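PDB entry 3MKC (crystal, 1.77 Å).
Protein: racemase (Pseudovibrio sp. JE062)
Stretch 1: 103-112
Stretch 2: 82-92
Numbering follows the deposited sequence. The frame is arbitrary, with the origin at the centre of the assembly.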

ATOM      1  N   GLY A 103      -5.503   3.858  15.033  1.00 12.32           N
ATOM      2  CA  GLY A 103      -6.730   4.540  14.675  1.00 12.74           C
ATOM      3  C   GLY A 103      -6.799   4.911  13.207  1.00 12.34           C
ATOM      4  O   GLY A 103      -7.864   4.837  12.593  1.00 13.58           O
HETATM    5  N   MSE A 104      -5.667   5.306  12.637  1.00 12.33           N
HETATM    6  CA  MSE A 104      -5.636   5.697  11.233  1.00 11.82           C
HETATM    7  C   MSE A 104      -5.841   4.514  10.295  1.00 10.89           C
HETATM    8  O   MSE A 104      -6.325   4.690   9.180  1.00 13.41           O
HETATM    9  CB  MSE A 104      -4.313   6.402  10.900  1.00 12.45           C
HETATM   10  CG  MSE A 104      -4.226   7.836  11.435  1.00 13.06           C
HETATM   11 SE   MSE A 104      -5.610   9.034  10.817  1.00 16.88          SE
HETATM   12  CE  MSE A 104      -5.329   8.889   8.925  1.00 13.33           C
ATOM     13  N   PHE A 105      -5.482   3.310  10.737  1.00 12.20           N
ATOM     14  CA  PHE A 105      -5.677   2.149   9.874  1.00 12.78           C
ATOM     15  C   PHE A 105      -7.187   2.004   9.679  1.00 13.03           C
ATOM     16  O   PHE A 105      -7.663   1.747   8.575  1.00 13.80           O
ATOM     17  CB  PHE A 105      -5.131   0.858  10.505  1.00 11.85           C
ATOM     18  CG  PHE A 105      -3.691   0.925  10.938  1.00 12.54           C
ATOM     19  CD1 PHE A 105      -2.867   1.999  10.588  1.00 11.69           C
ATOM     20  CD2 PHE A 105      -3.160  -0.098  11.725  1.00 10.77           C
ATOM     21  CE1 PHE A 105      -1.541   2.047  11.021  1.00 11.22           C
ATOM     22  CE2 PHE A 105      -1.835  -0.057  12.161  1.00  9.15           C
ATOM     23  CZ  PHE A 105      -1.024   1.018  11.809  1.00 12.14           C
ATOM     24  N   ALA A 106      -7.937   2.190  10.761  1.00 12.87           N
ATOM     25  CA  ALA A 106      -9.388   2.080  10.712  1.00 12.78           C
ATOM     26  C   ALA A 106      -9.993   3.140   9.794  1.00 11.82           C
ATOM     27  O   ALA A 106     -10.880   2.849   8.991  1.00 12.70           O
ATOM     28  CB  ALA A 106      -9.963   2.214  12.113  1.00 13.16           C
ATOM     29  N   LEU A 107      -9.510   4.371   9.916  1.00 11.15           N
ATOM     30  CA  LEU A 107     -10.016   5.447   9.082  1.00 11.90           C
ATOM     31  C   LEU A 107      -9.707   5.109   7.624  1.00 11.89           C
ATOM     32  O   LEU A 107     -10.538   5.315   6.745  1.00 14.13           O
ATOM     33  CB  LEU A 107      -9.368   6.776   9.486  1.00 11.31           C
ATOM     34  CG  LEU A 107      -9.873   8.073   8.842  1.00 13.95           C
ATOM     35  CD1 LEU A 107      -9.421   9.253   9.678  1.00 16.75           C
ATOM     36  CD2 LEU A 107      -9.351   8.205   7.415  1.00 15.03           C
ATOM     37  N   SER A 108      -8.512   4.571   7.388  1.00 11.48           N
ATOM     38  CA  SER A 108      -8.068   4.195   6.047  1.00 12.00           C
ATOM     39  C   SER A 108      -9.028   3.215   5.364  1.00 13.58           C
ATOM     40  O   SER A 108      -9.397   3.401   4.203  1.00 15.29           O
ATOM     41  CB  SER A 108      -6.675   3.571   6.123  1.00 11.28           C
ATOM     42  OG  SER A 108      -5.728   4.492   6.651  1.00 11.63           O
ATOM     43  N   GLY A 109      -9.418   2.170   6.084  1.00 14.33           N
ATOM     44  CA  GLY A 109     -10.331   1.190   5.514  1.00 14.26           C
ATOM     45  C   GLY A 109     -11.658   1.805   5.113  1.00 14.55           C
ATOM     46  O   GLY A 109     -12.235   1.454   4.083  1.00 14.72           O
ATOM     47  N   ILE A 110     -12.165   2.718   5.932  1.00 15.22           N
ATOM     48  CA  ILE A 110     -13.426   3.365   5.615  1.00 14.14           C
ATOM     49  C   ILE A 110     -13.257   4.256   4.382  1.00 14.17           C
ATOM     50  O   ILE A 110     -14.113   4.269   3.506  1.00 15.31           O
ATOM     51  CB  ILE A 110     -13.946   4.212   6.810  1.00 15.40           C
ATOM     52  CG1 ILE A 110     -14.213   3.300   8.014  1.00 16.71           C
ATOM     53  CG2 ILE A 110     -15.221   4.943   6.417  1.00 17.33           C
ATOM     54  CD1 ILE A 110     -14.619   4.041   9.279  1.00 15.73           C
ATOM     55  N   ASP A 111     -12.148   4.992   4.305  1.00 13.05           N
ATOM     56  CA  ASP A 111     -11.924   5.870   3.160  1.00 11.60           C
ATOM     57  C   ASP A 111     -11.923   5.078   1.855  1.00 11.13           C
ATOM     58  O   ASP A 111     -12.549   5.472   0.874  1.00 13.26           O
ATOM     59  CB  ASP A 111     -10.591   6.602   3.295  1.00 11.95           C
ATOM     60  CG  ASP A 111     -10.326   7.541   2.133  1.00  9.69           C
ATOM     61  OD1 ASP A 111     -11.012   8.585   2.033  1.00 12.28           O
ATOM     62  OD2 ASP A 111      -9.433   7.228   1.314  1.00 11.14           O
HETATM   63  N   MSE A 112     -11.211   3.959   1.860  1.00 13.95           N
HETATM   64  CA  MSE A 112     -11.118   3.094   0.693  1.00 13.53           C
HETATM   65  C   MSE A 112     -12.502   2.605   0.284  1.00 15.47           C
HETATM   66  O   MSE A 112     -12.842   2.578  -0.901  1.00 16.45           O
HETATM   67  CB  MSE A 112     -10.230   1.897   1.019  1.00 17.71           C
HETATM   68  CG  MSE A 112      -9.850   1.053  -0.179  1.00 20.25           C
HETATM   69 SE   MSE A 112      -8.672  -0.380   0.335  1.00 32.10          SE
HETATM   70  CE  MSE A 112      -7.712   0.593   1.714  1.00  6.99           C
TER
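Stretch 2 82-92: EINAIWDAMYD

The contact is centred on Leu107, which has the largest covered area of any residue in the two stretches, 80 Å². Its CA-to-CB bond points toward the other helix, and with chi1 and chi2 both t the side chain reaches Trp87, Met90 and Tyr91. Leu107 CD2 lies over one face of the indole, 3.7 Å from the centroid of the Trp87 five-membered ring and 26° off the ring normal, the geometry of a CH-pi contact. The closest atoms of these two residues are Leu107 CD2 and Trp87 NE1, at 3.3 Å; this is packing, and NE1 finds its hydrogen bond elsewhere in the structure. Leu107 CD1 is 4.1 Å from Tyr91 CB and lies at the edge of the Tyr91 ring, near its plane, while Leu107 CG is 4.2 Å from Met90 CE.

This packing joins two helices. Residues 83-92 are helical, with Glu82 at the N-cap position, and the i to i+4 pattern begins with Ile86 N donating to Glu82 O at 2.9 Å. Stretch 1 is helical throughout. The axes approach to 10.6 Å and their N-to-C directions differ by 160°, so stretch 2 runs nearly antiparallel to stretch 1. The register agrees: Leu107 CA lies 7.4 Å from Met90 CA and Asp111 CA 6.8 Å from Trp87 CA, so that advancing one turn along stretch 1 means stepping back three residues along stretch 2.

Around Leu107, the selenomethionines Met90 and Met104 extend the apolar surface. Met90 also meets Ile110, with SE 3.7 Å from Ile110 CG2; both CA-to-CB bonds point toward the opposing helix. Met104 starts sideways, but its m, m, m conformation brings its end nearer. Its SE is 3.8 Å from Tyr91 CE1 and lies 84° off the ring normal, at the ring edge, whereas its CE is 3.8 Å from Trp87 CZ2.

The polar edge is at Asp111, whose side chain also starts sideways and ends nearer stretch 2. Its OD1 is 3.4 Å from Trp87 CD1, near the indole plane, and 3.3 Å from Ile83 CG2. No direct hydrogen bond crosses between the stretches. Instead, water 1 donates to Asp111 OD1 at 2.8 Å and to Ile83 O at 3.0 Å, linking a carboxylate to the first turn of the other helix. That same Ile83 O accepts from Trp87 N at 3.0 Å, so the water adds to the helical bond without replacing it. In total the two stretches bury 416 Å², both sides summed.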

ATOM      1  N   GLU A  82     -19.148  12.631  -0.794  1.00 16.37           N
ATOM      2  CA  GLU A  82     -18.346  13.647  -0.107  1.00 17.04           C
ATOM      3  C   GLU A  82     -17.222  12.973   0.676  1.00 16.38           C
ATOM      4  O   GLU A  82     -17.103  13.142   1.891  1.00 15.34           O
ATOM      5  CB  GLU A  82     -19.221  14.462   0.853  1.00 18.77           C
ATOM      6  CG  GLU A  82     -20.467  15.047   0.207  1.00 21.39           C
ATOM      7  CD  GLU A  82     -21.105  16.125   1.055  1.00 23.63           C
ATOM      8  OE1 GLU A  82     -21.533  15.826   2.185  1.00 25.72           O
ATOM      9  OE2 GLU A  82     -21.170  17.282   0.595  1.00 26.36           O
ATOM     10  N   ILE A  83     -16.389  12.222  -0.030  1.00 15.52           N
ATOM     11  CA  ILE A  83     -15.301  11.496   0.606  1.00 15.61           C
ATOM     12  C   ILE A  83     -14.323  12.376   1.362  1.00 14.49           C
ATOM     13  O   ILE A  83     -13.910  12.037   2.467  1.00 15.71           O
ATOM     14  CB  ILE A  83     -14.520  10.664  -0.421  1.00 15.50           C
ATOM     15  CG1 ILE A  83     -15.504   9.847  -1.263  1.00 16.05           C
ATOM     16  CG2 ILE A  83     -13.544   9.742   0.291  1.00 16.02           C
ATOM     17  CD1 ILE A  83     -14.852   8.978  -2.320  1.00 17.55           C
ATOM     18  N   ASN A  84     -13.959  13.505   0.768  1.00 15.08           N
ATOM     19  CA  ASN A  84     -13.016  14.427   1.388  1.00 14.64           C
ATOM     20  C   ASN A  84     -13.565  15.006   2.691  1.00 14.65           C
ATOM     21  O   ASN A  84     -12.853  15.095   3.695  1.00 13.55           O
ATOM     22  CB  ASN A  84     -12.693  15.556   0.409  1.00 17.58           C
ATOM     23  CG  ASN A  84     -11.669  16.527   0.954  1.00 20.60           C
ATOM     24  OD1 ASN A  84     -12.005  17.645   1.356  1.00 23.49           O
ATOM     25  ND2 ASN A  84     -10.410  16.108   0.971  1.00 17.52           N
ATOM     26  N   ALA A  85     -14.835  15.398   2.667  1.00 13.53           N
ATOM     27  CA  ALA A  85     -15.472  15.977   3.844  1.00 12.08           C
ATOM     28  C   ALA A  85     -15.680  14.946   4.950  1.00 12.51           C
ATOM     29  O   ALA A  85     -15.519  15.255   6.128  1.00 12.94           O
ATOM     30  CB  ALA A  85     -16.804  16.612   3.461  1.00 12.22           C
ATOM     31  N   ILE A  86     -16.044  13.723   4.578  1.00 13.06           N
ATOM     32  CA  ILE A  86     -16.256  12.677   5.574  1.00 12.41           C
ATOM     33  C   ILE A  86     -14.918  12.345   6.237  1.00 11.66           C
ATOM     34  O   ILE A  86     -14.851  12.089   7.436  1.00 13.24           O
ATOM     35  CB  ILE A  86     -16.850  11.417   4.932  1.00 13.37           C
ATOM     36  CG1 ILE A  86     -18.208  11.762   4.311  1.00 14.63           C
ATOM     37  CG2 ILE A  86     -17.002  10.314   5.979  1.00 14.53           C
ATOM     38  CD1 ILE A  86     -18.801  10.664   3.464  1.00 14.31           C
ATOM     39  N   TRP A  87     -13.854  12.363   5.444  1.00 12.41           N
ATOM     40  CA  TRP A  87     -12.510  12.093   5.948  1.00 12.17           C
ATOM     41  C   TRP A  87     -12.220  13.085   7.075  1.00 11.07           C
ATOM     42  O   TRP A  87     -11.829  12.692   8.176  1.00 13.61           O
ATOM     43  CB  TRP A  87     -11.476  12.299   4.836  1.00 13.21           C
ATOM     44  CG  TRP A  87     -10.132  11.661   5.087  1.00 10.89           C
ATOM     45  CD1 TRP A  87      -9.666  10.494   4.546  1.00 11.30           C
ATOM     46  CD2 TRP A  87      -9.074  12.165   5.919  1.00 10.80           C
ATOM     47  NE1 TRP A  87      -8.386  10.241   4.987  1.00 12.00           N
ATOM     48  CE2 TRP A  87      -7.999  11.250   5.830  1.00 11.39           C
ATOM     49  CE3 TRP A  87      -8.931  13.301   6.732  1.00 11.90           C
ATOM     50  CZ2 TRP A  87      -6.795  11.436   6.521  1.00 12.59           C
ATOM     51  CZ3 TRP A  87      -7.729  13.487   7.422  1.00 11.20           C
ATOM     52  CH2 TRP A  87      -6.679  12.556   7.308  1.00 11.20           C
ATOM     53  N   ASP A  88     -12.410  14.371   6.786  1.00 11.45           N
ATOM     54  CA  ASP A  88     -12.157  15.418   7.768  1.00 11.20           C
ATOM     55  C   ASP A  88     -13.030  15.260   9.003  1.00 12.27           C
ATOM     56  O   ASP A  88     -12.571  15.481  10.127  1.00 11.83           O
ATOM     57  CB  ASP A  88     -12.400  16.815   7.172  1.00 14.10           C
ATOM     58  CG  ASP A  88     -11.319  17.239   6.189  1.00 16.88           C
ATOM     59  OD1 ASP A  88     -10.224  16.633   6.190  1.00 16.39           O
ATOM     60  OD2 ASP A  88     -11.564  18.192   5.424  1.00 18.03           O
ATOM     61  N   ALA A  89     -14.285  14.878   8.787  1.00 12.11           N
ATOM     62  CA  ALA A  89     -15.230  14.717   9.886  1.00 12.57           C
ATOM     63  C   ALA A  89     -14.809  13.599  10.821  1.00 11.37           C
ATOM     64  O   ALA A  89     -14.854  13.751  12.042  1.00 12.27           O
ATOM     65  CB  ALA A  89     -16.628  14.442   9.337  1.00 13.69           C
HETATM   66  N   MSE A  90     -14.408  12.472  10.245  1.00 12.45           N
HETATM   67  CA  MSE A  90     -13.977  11.333  11.037  1.00 12.66           C
HETATM   68  C   MSE A  90     -12.688  11.674  11.782  1.00 12.69           C
HETATM   69  O   MSE A  90     -12.568  11.433  12.991  1.00 12.24           O
HETATM   70  CB  MSE A  90     -13.746  10.110  10.140  1.00 12.86           C
HETATM   71  CG  MSE A  90     -15.012   9.487   9.558  1.00 17.70           C
HETATM   72 SE   MSE A  90     -14.630   7.831   8.643  1.00 24.48          SE
HETATM   73  CE  MSE A  90     -13.695   8.582   7.135  1.00 18.22           C
ATOM     74  N   TYR A  91     -11.726  12.234  11.055  1.00 12.38           N
ATOM     75  CA  TYR A  91     -10.444  12.598  11.651  1.00 11.12           C
ATOM     76  C   TYR A  91     -10.618  13.582  12.808  1.00 11.56           C
ATOM     77  O   TYR A  91     -10.087  13.373  13.895  1.00 12.63           O
ATOM     78  CB  TYR A  91      -9.520  13.222  10.600  1.00 10.42           C
ATOM     79  CG  TYR A  91      -8.120  13.488  11.117  1.00 10.32           C
ATOM     80  CD1 TYR A  91      -7.137  12.505  11.055  1.00 10.70           C
ATOM     81  CD2 TYR A  91      -7.786  14.717  11.688  1.00 11.64           C
ATOM     82  CE1 TYR A  91      -5.849  12.737  11.548  1.00  9.95           C
ATOM     83  CE2 TYR A  91      -6.508  14.959  12.185  1.00 11.63           C
ATOM     84  CZ  TYR A  91      -5.543  13.965  12.109  1.00 10.51           C
ATOM     85  OH  TYR A  91      -4.272  14.206  12.582  1.00 12.03           O
ATOM     86  N   ASP A  92     -11.363  14.655  12.566  1.00 12.78           N
ATOM     87  CA  ASP A  92     -11.576  15.668  13.591  1.00 14.17           C
ATOM     88  C   ASP A  92     -12.207  15.107  14.859  1.00 12.92           C
ATOM     89  O   ASP A  92     -11.843  15.498  15.962  1.00 12.54           O
ATOM     90  CB  ASP A  92     -12.470  16.785  13.047  1.00 16.88           C
ATOM     91  CG  ASP A  92     -12.750  17.854  14.079  1.00 23.38           C
ATOM     92  OD1 ASP A  92     -11.803  18.573  14.469  1.00 26.82           O
ATOM     93  OD2 ASP A  92     -13.916  17.972  14.515  1.00 27.35           O
TER
HETATM   94  O   HOH W   1     -13.202   9.312   3.630  1.00 30.78           O